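PDB 2DGB: hypothetical protein PurS from Thermus thermophilus, which is a small alpha+beta protein of the PurS family, built as a three-stranded antiparallel sheet with two helices and paired with a second copy of itself. Local coordinates for residues I46-E51 / E57-A62; M63-A68 / E73-E78; I10-K13 / L17-Q20. All coordinates share one frame; numbering follows the deposited sequence.

Overall arrangement
The three contacts follow one another along the chain, contact 3 first, then contact 1, then contact 2, and all reach the same antiparallel sheet, ordered 37-49, 3-12, 73-83. Contacts 1 and 2 share helix 53-67, with centres about 12 Å apart, and meet directly: F48 CE2 lies 3.6 Å from M63 CE, and A60 CB 3.6 Å from L77 CD2. Contact 3 starts the other helix, 19-30. Its centre is about 14 Å from that of contact 2, which it joins through neighbouring strands, V74 N being 2.9 Å from E11 O. Contacts 1 and 3, about 25 Å apart between centres, lie on opposite sides of the chain's centre.

Contact 1 (I46-E51 / E57-A62); sequences IVFPAE and EEKAKA
K59 NZ donates a hydrogen bond of 2.9 Å to P49 O, tying the helix segment 57-62 to the last residue of strand 37-49. The ammonium nitrogen stands 37° out of the carbonyl plane, so it approaches the oxygen tilted from that plane and not on a lone pair. A weak, long ion pair with E55, one turn earlier in the helix, gives the same nitrogen a second polar neighbour. K59 reaches the strand end because its chain runs extended beyond CG. On the way its methylene groups pack against apolar atoms: CD lies 4.0 Å from A50 CB, and CB is 3.6 Å from F48 CE1. The lysine crosses the phenyl group at a slant. F48 is directed at the helix with CG between its own N and carbonyl carbon (chi1 67°), which brings CZ to 4.3 Å from A60 CB. The ring is buried, touching M63 farther along the helix and P34 of the second subunit, while I46 and V47 pair with a strand of that subunit and carry the sheet across the interface. Strand 37-49 and helix 53-67 run at 131° here, joined by a short connection. This is the first half of a split beta-alpha-beta crossover, in which helix 53-67 leads from strand 37-49 to the parallel strand 73-83, with 3-12 between them.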
loop_
_atom_site.group_PDB
_atom_site.type_symbol
_atom_site.label_atom_id
_atom_site.label_comp_id
_atom_site.label_asym_id
_atom_site.label_seq_id
_atom_site.Cartn_x
_atom_site.Cartn_y
_atom_site.Cartn_z
ATOM N N ILE A 46 3.426 -5.837 -8.220
ATOM C CA ILE A 46 4.270 -6.071 -9.376
ATOM C C ILE A 46 4.416 -7.542 -9.758
ATOM O O ILE A 46 4.888 -8.361 -8.963
ATOM C CB ILE A 46 5.681 -5.491 -9.133
ATOM C CG1 ILE A 46 5.573 -4.046 -8.635
ATOM C CG2 ILE A 46 6.507 -5.572 -10.411
ATOM C CD1 ILE A 46 6.913 -3.365 -8.424
ATOM N N VAL A 47 3.999 -7.863 -10.978
ATOM C CA VAL A 47 4.123 -9.217 -11.514
ATOM C C VAL A 47 5.382 -9.160 -12.373
ATOM O O VAL A 47 5.493 -8.327 -13.286
ATOM C CB VAL A 47 2.903 -9.599 -12.387
ATOM C CG1 VAL A 47 3.112 -10.975 -13.014
ATOM C CG2 VAL A 47 1.634 -9.589 -11.529
ATOM N N PHE A 48 6.336 -10.037 -12.070
ATOM C CA PHE A 48 7.605 -10.051 -12.779
ATOM C C PHE A 48 8.248 -11.439 -12.725
ATOM O O PHE A 48 7.893 -12.257 -11.879
ATOM C CB PHE A 48 8.541 -9.039 -12.127
ATOM C CG PHE A 48 8.942 -9.412 -10.726
ATOM C CD1 PHE A 48 10.197 -9.958 -10.472
ATOM C CD2 PHE A 48 8.055 -9.248 -9.666
ATOM C CE1 PHE A 48 10.565 -10.338 -9.179
ATOM C CE2 PHE A 48 8.411 -9.626 -8.366
ATOM C CZ PHE A 48 9.670 -10.172 -8.126
ATOM N N PRO A 49 9.228 -11.701 -13.608
ATOM C CA PRO A 49 9.934 -12.987 -13.677
ATOM C C PRO A 49 11.204 -13.059 -12.835
ATOM O O PRO A 49 11.840 -12.036 -12.554
ATOM C CB PRO A 49 10.254 -13.105 -15.159
ATOM C CG PRO A 49 10.661 -11.703 -15.475
ATOM C CD PRO A 49 9.577 -10.869 -14.777
ATOM N N ALA A 50 11.577 -14.278 -12.451
ATOM C CA ALA A 50 12.785 -14.507 -11.660
ATOM C C ALA A 50 13.150 -15.991 -11.704
ATOM O O ALA A 50 12.282 -16.843 -11.881
ATOM C CB ALA A 50 12.568 -14.058 -10.213
ATOM N N GLU A 51 14.433 -16.293 -11.535
ATOM C CA GLU A 51 14.914 -17.672 -11.572
ATOM C C GLU A 51 14.333 -18.522 -10.451
ATOM O O GLU A 51 14.006 -19.697 -10.649
ATOM C CB GLU A 51 16.441 -17.690 -11.483
ATOM C CG GLU A 51 17.159 -17.227 -12.745
ATOM C CD GLU A 51 17.204 -18.308 -13.816
ATOM O OE1 GLU A 51 17.435 -19.489 -13.460
ATOM O OE2 GLU A 51 17.025 -17.980 -15.009
ATOM N N GLU A 57 12.831 -12.410 -4.448
ATOM C CA GLU A 57 12.814 -11.576 -3.254
ATOM C C GLU A 57 13.822 -10.455 -3.463
ATOM O O GLU A 57 13.553 -9.289 -3.158
ATOM C CB GLU A 57 13.197 -12.404 -2.022
ATOM C CG GLU A 57 13.482 -11.579 -0.765
ATOM C CD GLU A 57 12.234 -11.195 0.011
ATOM O OE1 GLU A 57 12.345 -10.346 0.921
ATOM O OE2 GLU A 57 11.147 -11.743 -0.273
ATOM N N GLU A 58 14.981 -10.819 -4.006
ATOM C CA GLU A 58 16.045 -9.862 -4.263
ATOM C C GLU A 58 15.611 -8.823 -5.280
ATOM O O GLU A 58 15.885 -7.631 -5.112
ATOM C CB GLU A 58 17.297 -10.577 -4.776
ATOM C CG GLU A 58 18.491 -9.662 -4.950
ATOM C CD GLU A 58 19.729 -10.409 -5.401
ATOM O OE1 GLU A 58 20.830 -9.818 -5.375
ATOM O OE2 GLU A 58 19.596 -11.587 -5.785
ATOM N N LYS A 59 14.950 -9.276 -6.346
ATOM C CA LYS A 59 14.474 -8.362 -7.379
ATOM C C LYS A 59 13.394 -7.446 -6.818
ATOM O O LYS A 59 13.348 -6.258 -7.141
ATOM C CB LYS A 59 13.901 -9.131 -8.569
ATOM C CG LYS A 59 14.936 -9.851 -9.412
ATOM C CD LYS A 59 14.282 -10.499 -10.623
ATOM C CE LYS A 59 15.315 -11.007 -11.612
ATOM N NZ LYS A 59 14.661 -11.438 -12.878
ATOM N N ALA A 60 12.518 -7.999 -5.986
ATOM C CA ALA A 60 11.447 -7.201 -5.395
ATOM C C ALA A 60 12.022 -6.038 -4.581
ATOM O O ALA A 60 11.592 -4.895 -4.728
ATOM C CB ALA A 60 10.576 -8.067 -4.512
ATOM N N LYS A 61 12.991 -6.334 -3.721
ATOM C CA LYS A 61 13.602 -5.299 -2.901
ATOM C C LYS A 61 14.418 -4.313 -3.739
ATOM O O LYS A 61 14.578 -3.151 -3.354
ATOM C CB LYS A 61 14.488 -5.921 -1.817
ATOM C CG LYS A 61 13.758 -6.892 -0.890
ATOM C CD LYS A 61 14.298 -6.832 0.537
ATOM C CE LYS A 61 15.808 -7.048 0.598
ATOM N NZ LYS A 61 16.214 -8.389 0.098
ATOM N N ALA A 62 14.931 -4.770 -4.879
ATOM C CA ALA A 62 15.723 -3.905 -5.752
ATOM C C ALA A 62 14.813 -2.880 -6.425
ATOM O O ALA A 62 15.203 -1.728 -6.643
ATOM C CB ALA A 62 16.445 -4.734 -6.816
#

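Contact 2 (M63-A68 / E73-E78)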
loop_
_atom_site.group_PDB
_atom_site.type_symbol
_atom_site.label_atom_id
_atom_site.label_comp_id
_atom_site.label_asym_id
_atom_site.label_seq_id
_atom_site.Cartn_x
_atom_site.Cartn_y
_atom_site.Cartn_z
HETATM N N MSE A 63 13.600 -3.304 -6.756
HETATM C CA MSE A 63 12.647 -2.413 -7.401
HETATM C C MSE A 63 12.129 -1.399 -6.380
HETATM O O MSE A 63 11.882 -0.241 -6.706
HETATM C CB MSE A 63 11.509 -3.230 -8.024
HETATM C CG MSE A 63 12.013 -4.241 -9.054
HETATM SE SE MSE A 63 10.620 -5.190 -9.999
HETATM C CE MSE A 63 10.144 -6.466 -8.631
ATOM N N GLY A 64 11.978 -1.835 -5.137
ATOM C CA GLY A 64 11.541 -0.923 -4.097
ATOM C C GLY A 64 12.604 0.153 -3.930
ATOM O O GLY A 64 12.295 1.337 -3.849
ATOM N N ALA A 65 13.864 -0.266 -3.890
ATOM C CA ALA A 65 14.980 0.659 -3.740
ATOM C C ALA A 65 15.072 1.602 -4.937
ATOM O O ALA A 65 15.412 2.776 -4.794
ATOM C CB ALA A 65 16.286 -0.123 -3.590
ATOM N N LEU A 66 14.761 1.087 -6.121
ATOM C CA LEU A 66 14.813 1.892 -7.335
ATOM C C LEU A 66 13.667 2.900 -7.445
ATOM O O LEU A 66 13.849 4.003 -7.967
ATOM C CB LEU A 66 14.798 0.982 -8.567
ATOM C CG LEU A 66 16.018 0.083 -8.795
ATOM C CD1 LEU A 66 15.736 -0.885 -9.932
ATOM C CD2 LEU A 66 17.240 0.940 -9.112
ATOM N N LEU A 67 12.495 2.526 -6.945
ATOM C CA LEU A 67 11.314 3.377 -7.036
ATOM C C LEU A 67 11.070 4.355 -5.899
ATOM O O LEU A 67 10.411 5.377 -6.102
ATOM C CB LEU A 67 10.065 2.514 -7.207
ATOM C CG LEU A 67 10.047 1.557 -8.396
ATOM C CD1 LEU A 67 8.703 0.859 -8.421
ATOM C CD2 LEU A 67 10.282 2.310 -9.696
ATOM N N ALA A 68 11.573 4.050 -4.706
ATOM C CA ALA A 68 11.372 4.941 -3.566
ATOM C C ALA A 68 12.418 6.048 -3.522
ATOM O O ALA A 68 13.560 5.836 -3.907
ATOM C CB ALA A 68 11.416 4.145 -2.262
ATOM N N GLU A 73 11.486 8.647 1.341
ATOM C CA GLU A 73 10.591 7.509 1.437
ATOM C C GLU A 73 11.337 6.257 1.861
ATOM O O GLU A 73 12.564 6.211 1.856
ATOM C CB GLU A 73 9.930 7.228 0.085
ATOM C CG GLU A 73 9.102 8.358 -0.482
ATOM C CD GLU A 73 8.541 8.014 -1.843
ATOM O OE1 GLU A 73 9.328 7.634 -2.732
ATOM O OE2 GLU A 73 7.318 8.117 -2.024
ATOM N N VAL A 74 10.563 5.244 2.224
ATOM C CA VAL A 74 11.088 3.948 2.614
ATOM C C VAL A 74 10.164 2.945 1.936
ATOM O O VAL A 74 8.974 3.217 1.753
ATOM C CB VAL A 74 11.026 3.730 4.142
ATOM C CG1 VAL A 74 11.980 4.690 4.849
ATOM C CG2 VAL A 74 9.606 3.927 4.636
ATOM N N TYR A 75 10.705 1.801 1.537
ATOM C CA TYR A 75 9.875 0.790 0.899
ATOM C C TYR A 75 9.842 -0.426 1.796
ATOM O O TYR A 75 10.713 -0.607 2.648
ATOM C CB TYR A 75 10.430 0.410 -0.482
ATOM C CG TYR A 75 11.790 -0.259 -0.456
ATOM C CD1 TYR A 75 11.917 -1.644 -0.315
ATOM C CD2 TYR A 75 12.954 0.496 -0.575
ATOM C CE1 TYR A 75 13.178 -2.258 -0.297
ATOM C CE2 TYR A 75 14.213 -0.103 -0.556
ATOM C CZ TYR A 75 14.321 -1.473 -0.420
ATOM O OH TYR A 75 15.580 -2.045 -0.431
ATOM N N ALA A 76 8.828 -1.257 1.606
ATOM C CA ALA A 76 8.695 -2.470 2.391
ATOM C C ALA A 76 8.046 -3.541 1.528
ATOM O O ALA A 76 7.003 -3.299 0.913
ATOM C CB ALA A 76 7.841 -2.202 3.624
ATOM N N LEU A 77 8.673 -4.712 1.460
ATOM C CA LEU A 77 8.112 -5.812 0.686
ATOM C C LEU A 77 7.081 -6.462 1.602
ATOM O O LEU A 77 7.426 -7.274 2.462
ATOM C CB LEU A 77 9.207 -6.817 0.307
ATOM C CG LEU A 77 8.781 -8.000 -0.572
ATOM C CD1 LEU A 77 8.004 -7.504 -1.795
ATOM C CD2 LEU A 77 10.017 -8.782 -0.996
ATOM N N GLU A 78 5.822 -6.078 1.423
ATOM C CA GLU A 78 4.729 -6.579 2.244
ATOM C C GLU A 78 4.395 -8.054 2.008
ATOM O O GLU A 78 4.004 -8.761 2.937
ATOM C CB GLU A 78 3.489 -5.719 2.010
ATOM C CG GLU A 78 2.295 -6.060 2.882
ATOM C CD GLU A 78 2.567 -5.849 4.360
ATOM O OE1 GLU A 78 3.416 -4.992 4.693
ATOM O OE2 GLU A 78 1.919 -6.528 5.187
#
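The Y75 ring lies flat against the helix backbone: one face is covered by G64 C, 3.4 Å above the ring plane, and by A65 N, both offset toward the rim, while A68 CB sits at the edge near the plane. G64 CA also points a CH-pi contact at this face, 4.0 Å from the ring centroid and 21° off the normal. With no side chain on G64, the ring comes down directly on the peptide, and the backbones approach to 5.5 Å between G64 CA and Y75 CA. A65 CB supports the outer end of the ring, 3.7 Å from CE2. Y75 CG sits between the backbone N and the carbonyl carbon (chi1 65°), which lays the ring across the helix, over the G64-A65 peptide. At the other end, E73 OE1 comes within 3.5 Å of A68 CA, and E73 CB meets the A68 methyl group. The carboxylate oxygen OE1 accepts a hydrogen bond from N69 N, just after the helix, and K42 is a weak, long ion partner of OE2. No hydrogen bond joins the two segments directly: aromatic-on-peptide and apolar contacts hold helix to strand, with the acid's polar grip falling on the turn between them.

Contact 3 (I10-K13 / L17-Q20)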
loop_
_atom_site.group_PDB
_atom_site.type_symbol
_atom_site.label_atom_id
_atom_site.label_comp_id
_atom_site.label_asym_id
_atom_site.label_seq_id
_atom_site.Cartn_x
_atom_site.Cartn_y
_atom_site.Cartn_z
ATOM N N ILE A 10 5.337 1.841 -0.548
ATOM C CA ILE A 10 6.296 2.937 -0.611
ATOM C C ILE A 10 5.657 4.075 0.168
ATOM O O ILE A 10 4.668 4.674 -0.262
ATOM C CB ILE A 10 6.592 3.347 -2.077
ATOM C CG1 ILE A 10 7.264 2.171 -2.809
ATOM C CG2 ILE A 10 7.500 4.560 -2.105
ATOM C CD1 ILE A 10 7.562 2.425 -4.285
ATOM N N GLU A 11 6.213 4.354 1.338
ATOM C CA GLU A 11 5.650 5.383 2.188
ATOM C C GLU A 11 6.685 6.438 2.552
ATOM O O GLU A 11 7.889 6.229 2.400
ATOM C CB GLU A 11 5.081 4.730 3.453
ATOM C CG GLU A 11 4.346 3.412 3.174
ATOM C CD GLU A 11 3.702 2.800 4.412
ATOM O OE1 GLU A 11 4.277 2.912 5.512
ATOM O OE2 GLU A 11 2.620 2.193 4.278
ATOM N N LEU A 12 6.189 7.568 3.033
ATOM C CA LEU A 12 7.027 8.687 3.440
ATOM C C LEU A 12 7.714 8.371 4.759
ATOM O O LEU A 12 7.120 7.740 5.627
ATOM C CB LEU A 12 6.160 9.929 3.627
ATOM C CG LEU A 12 5.320 10.334 2.417
ATOM C CD1 LEU A 12 4.348 11.428 2.810
ATOM C CD2 LEU A 12 6.239 10.789 1.304
ATOM N N LYS A 13 8.959 8.805 4.915
ATOM C CA LYS A 13 9.663 8.573 6.169
ATOM C C LYS A 13 8.972 9.428 7.224
ATOM O O LYS A 13 8.372 10.460 6.900
ATOM C CB LYS A 13 11.131 8.983 6.054
ATOM C CG LYS A 13 11.973 8.038 5.213
ATOM C CD LYS A 13 13.452 8.411 5.259
ATOM C CE LYS A 13 14.285 7.487 4.379
ATOM N NZ LYS A 13 15.731 7.854 4.395
ATOM N N LEU A 17 6.365 15.797 5.962
ATOM C CA LEU A 17 4.993 16.285 6.033
ATOM C C LEU A 17 4.096 15.538 5.041
ATOM O O LEU A 17 4.420 15.435 3.861
ATOM C CB LEU A 17 4.961 17.784 5.737
ATOM C CG LEU A 17 3.593 18.449 5.883
ATOM C CD1 LEU A 17 3.168 18.401 7.338
ATOM C CD2 LEU A 17 3.657 19.882 5.393
ATOM N N ASP A 18 2.968 15.022 5.528
ATOM C CA ASP A 18 2.014 14.289 4.694
ATOM C C ASP A 18 0.674 15.031 4.665
ATOM O O ASP A 18 -0.252 14.687 5.405
ATOM C CB ASP A 18 1.804 12.877 5.254
ATOM C CG ASP A 18 0.906 12.019 4.372
ATOM O OD1 ASP A 18 0.220 12.569 3.485
ATOM O OD2 ASP A 18 0.875 10.787 4.578
ATOM N N PRO A 19 0.547 16.047 3.794
ATOM C CA PRO A 19 -0.695 16.821 3.697
ATOM C C PRO A 19 -1.954 16.008 3.399
ATOM O O PRO A 19 -3.004 16.251 3.987
ATOM C CB PRO A 19 -0.383 17.847 2.600
ATOM C CG PRO A 19 0.641 17.152 1.758
ATOM C CD PRO A 19 1.525 16.496 2.787
ATOM N N GLN A 20 -1.855 15.050 2.489
ATOM C CA GLN A 20 -3.013 14.234 2.158
ATOM C C GLN A 20 -3.467 13.480 3.410
ATOM O O GLN A 20 -4.656 13.445 3.725
ATOM C CB GLN A 20 -2.667 13.257 1.026
ATOM C CG GLN A 20 -3.837 12.407 0.551
ATOM C CD GLN A 20 -5.065 13.236 0.191
ATOM O OE1 GLN A 20 -4.960 14.280 -0.453
ATOM N NE2 GLN A 20 -6.237 12.759 0.595
#
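An N-cap closes the connection between strand 3-12 and helix 19-30, and L12 at the strand end packs against the capping residue, D18. The touching atom is L12 CD1, which lies 3.8 Å from D18 CB and equally far from D18 CG, with OD2 at 3.9 Å. L12 CD1 thus rests over one face of the carboxylate, nearly above CG, and against CB, the two side chains crossing at about a right angle. The same methyl group comes within 4.1 Å of L17 O, the carbonyl leading into D18. L12 extends to them with CG anti to its carbonyl carbon (chi1 -56°). In D18 the carboxylate swings anti to the backbone N (chi1 -175°), and its two oxygens are used separately: OD1 accepts from G21 N in the first turn of the helix, and OD2 accepts from V40 N on strand 37-49. Both bonds would limit rotation of the carboxylate, and the partners satisfy a buried acid. No hydrogen bond crosses between 10-13 and 17-20 themselves, and the contact is small, burying 79 Å² in all. R39 of strand 37-49 touches both L12 and D18. The start of helix 19-30 is thus pinned beside strand 37-49, while strand 3-12 lies between 37-49 and 73-83, and its E11 pairs through the backbone with V74 of strand 73-83.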